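Local coordinates for magnesium and cobalt efflux protein CorC (Neisseria meningitidis, PDB 2PLI), which probably plays a role in magnesium and cobalt transport, this chain being the C-terminal transporter-associated domain, which binds zinc in the crystal, at residues A[18-23]-A[32-37]. Sequence-based numbering, arbitrary orientation.
Sequences ERWRIH and NTFFGT
Trp-20 on strand 19-23 and Phe-35 in the last turn of helix 28-35 are the pair whose CA atoms lie closest across the two segments, 10.7 Å apart, a gap bridged by side chains alone. Both phenylalanines present ring edges to the same face of the Trp-20 indole. Phe-35 meets the six-membered ring with its edge over the indole face and the planes at 86°, a T-shaped (edge-to-face) stack in which the centroids of the Trp-20 six-membered ring and the Phe-35 ring are 5.0 Å apart and CE1 of Phe-35 is 3.6 Å from CE3 of Trp-20. Phe-34, also nearly perpendicular to the indole, is displaced over the five-membered ring, its CE2 lying 3.6 Å from NE1 of Trp-20. The two rings reach the same face with different first torsions: CG of Phe-34 is anti to the backbone N (chi1 -173°), whereas that of Phe-35 is anti to the carbonyl carbon (chi1 -72°). Phe-34 CD2 then rests over the centre of the Phe-35 ring, completing an aromatic cluster. Farther along the strand, CD1 of Ile-22 reaches CE2 of Phe-35 at 4.0 Å. All four touching residues are buried, and they join helix 28-35 to the sheet of the transporter-associated domain. Strand 19-23 lies between strands 12-14 and 82-89; Ile-12 packs on Ile-22 and Phe-34, Leu-70 touches Phe-35, and Ser-17 of a second subunit packs against Trp-20 and Phe-35, placing the cluster beside a subunit interface.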
loop_
_atom_site.group_PDB
_atom_site.type_symbol
_atom_site.label_atom_id
_atom_site.label_comp_id
_atom_site.label_asym_id
_atom_site.label_seq_id
_atom_site.Cartn_x
_atom_site.Cartn_y
_atom_site.Cartn_z
ATOM N N GLU A 18 -4.356 -16.634 6.077
ATOM C CA GLU A 18 -5.650 -16.133 6.538
ATOM C C GLU A 18 -5.678 -15.357 7.870
ATOM O O GLU A 18 -6.710 -15.279 8.530
ATOM C CB GLU A 18 -6.696 -17.241 6.533
ATOM C CG GLU A 18 -7.106 -17.697 5.118
ATOM C CD GLU A 18 -7.855 -16.602 4.324
ATOM O OE1 GLU A 18 -8.932 -16.101 4.805
ATOM O OE2 GLU A 18 -7.334 -16.220 3.235
ATOM N N ARG A 19 -4.577 -14.713 8.204
ATOM C CA ARG A 19 -4.506 -13.930 9.434
ATOM C C ARG A 19 -3.562 -12.775 9.200
ATOM O O ARG A 19 -2.512 -12.950 8.610
ATOM C CB ARG A 19 -3.974 -14.815 10.544
ATOM C CG ARG A 19 -4.281 -14.334 11.886
ATOM C CD ARG A 19 -4.524 -15.579 12.760
ATOM N NE ARG A 19 -4.451 -15.197 14.131
ATOM C CZ ARG A 19 -3.363 -15.252 14.874
ATOM N NH1 ARG A 19 -2.226 -15.782 14.437
ATOM N NH2 ARG A 19 -3.466 -14.816 16.086
ATOM N N TRP A 20 -3.964 -11.598 9.660
ATOM C CA TRP A 20 -3.253 -10.380 9.370
ATOM C C TRP A 20 -2.988 -9.532 10.601
ATOM O O TRP A 20 -3.901 -9.280 11.396
ATOM C CB TRP A 20 -4.068 -9.535 8.370
ATOM C CG TRP A 20 -4.410 -10.288 7.150
ATOM C CD1 TRP A 20 -3.652 -10.399 6.033
ATOM C CD2 TRP A 20 -5.587 -11.074 6.915
ATOM N NE1 TRP A 20 -4.262 -11.219 5.114
ATOM C CE2 TRP A 20 -5.442 -11.667 5.642
ATOM C CE3 TRP A 20 -6.744 -11.355 7.651
ATOM C CZ2 TRP A 20 -6.411 -12.502 5.094
ATOM C CZ3 TRP A 20 -7.711 -12.224 7.094
ATOM C CH2 TRP A 20 -7.532 -12.765 5.836
ATOM N N ARG A 21 -1.764 -9.038 10.731
ATOM C CA ARG A 21 -1.464 -8.085 11.775
ATOM C C ARG A 21 -1.555 -6.706 11.158
ATOM O O ARG A 21 -0.906 -6.456 10.118
ATOM C CB ARG A 21 -0.069 -8.314 12.343
ATOM C CG ARG A 21 0.172 -7.392 13.546
ATOM C CD ARG A 21 1.583 -7.566 14.125
ATOM N NE ARG A 21 1.866 -8.922 14.531
ATOM C CZ ARG A 21 2.724 -9.739 13.911
ATOM N NH1 ARG A 21 3.408 -9.345 12.827
ATOM N NH2 ARG A 21 2.894 -10.964 14.371
ATOM N N ILE A 22 -2.365 -5.832 11.752
ATOM C CA ILE A 22 -2.683 -4.557 11.100
ATOM C C ILE A 22 -2.333 -3.359 11.998
ATOM O O ILE A 22 -2.765 -3.288 13.150
ATOM C CB ILE A 22 -4.211 -4.497 10.760
ATOM C CG1 ILE A 22 -4.619 -5.669 9.866
ATOM C CG2 ILE A 22 -4.581 -3.165 10.076
ATOM C CD1 ILE A 22 -6.096 -5.702 9.469
ATOM N N HIS A 23 -1.569 -2.423 11.442
ATOM C CA HIS A 23 -1.271 -1.165 12.111
ATOM C C HIS A 23 -2.577 -0.424 12.263
ATOM O O HIS A 23 -3.305 -0.225 11.307
ATOM C CB HIS A 23 -0.309 -0.304 11.296
ATOM C CG HIS A 23 1.086 -0.828 11.241
ATOM N ND1 HIS A 23 2.153 -0.047 10.848
ATOM C CD2 HIS A 23 1.590 -2.059 11.487
ATOM C CE1 HIS A 23 3.255 -0.774 10.872
ATOM N NE2 HIS A 23 2.941 -1.991 11.260
ATOM N N ASN A 32 -10.283 -1.308 2.921
ATOM C CA ASN A 32 -11.339 -1.712 2.006
ATOM C C ASN A 32 -10.786 -2.316 0.731
ATOM O O ASN A 32 -11.301 -3.309 0.227
ATOM C CB ASN A 32 -12.265 -0.531 1.697
ATOM C CG ASN A 32 -13.208 -0.205 2.856
ATOM O OD1 ASN A 32 -13.471 -1.024 3.742
ATOM N ND2 ASN A 32 -13.765 0.989 2.811
ATOM N N THR A 33 -9.717 -1.719 0.210
ATOM C CA THR A 33 -9.065 -2.251 -0.992
ATOM C C THR A 33 -8.529 -3.650 -0.723
ATOM O O THR A 33 -8.685 -4.558 -1.555
ATOM C CB THR A 33 -7.977 -1.287 -1.457
ATOM O OG1 THR A 33 -8.603 -0.050 -1.769
ATOM C CG2 THR A 33 -7.263 -1.798 -2.697
ATOM N N PHE A 34 -7.925 -3.808 0.452
ATOM C CA PHE A 34 -7.253 -5.057 0.800
ATOM C C PHE A 34 -8.222 -6.198 0.980
ATOM O O PHE A 34 -7.977 -7.328 0.490
ATOM C CB PHE A 34 -6.376 -4.855 2.027
ATOM C CG PHE A 34 -5.512 -6.053 2.361
ATOM C CD1 PHE A 34 -4.167 -6.102 1.916
ATOM C CD2 PHE A 34 -5.990 -7.106 3.134
ATOM C CE1 PHE A 34 -3.347 -7.153 2.236
ATOM C CE2 PHE A 34 -5.183 -8.155 3.452
ATOM C CZ PHE A 34 -3.869 -8.221 2.979
ATOM N N PHE A 35 -9.345 -5.926 1.640
ATOM C CA PHE A 35 -10.261 -6.966 2.036
ATOM C C PHE A 35 -11.531 -7.036 1.220
ATOM O O PHE A 35 -12.289 -7.984 1.358
ATOM C CB PHE A 35 -10.665 -6.795 3.501
ATOM C CG PHE A 35 -9.573 -7.128 4.463
ATOM C CD1 PHE A 35 -9.207 -8.441 4.691
ATOM C CD2 PHE A 35 -8.890 -6.129 5.137
ATOM C CE1 PHE A 35 -8.181 -8.746 5.545
ATOM C CE2 PHE A 35 -7.874 -6.427 6.007
ATOM C CZ PHE A 35 -7.496 -7.730 6.204
ATOM N N GLY A 36 -11.779 -6.045 0.397
ATOM C CA GLY A 36 -13.062 -5.964 -0.317
ATOM C C GLY A 36 -14.257 -5.585 0.562
ATOM O O GLY A 36 -15.435 -5.779 0.169
ATOM N N THR A 37 -13.978 -5.024 1.725
ATOM C CA THR A 37 -14.971 -4.465 2.645
ATOM C C THR A 37 -15.432 -3.090 2.156
ATOM O O THR A 37 -14.828 -2.485 1.274
ATOM C CB THR A 37 -14.396 -4.399 4.069
ATOM O OG1 THR A 37 -13.104 -3.768 4.028
ATOM C CG2 THR A 37 -14.224 -5.814 4.652
#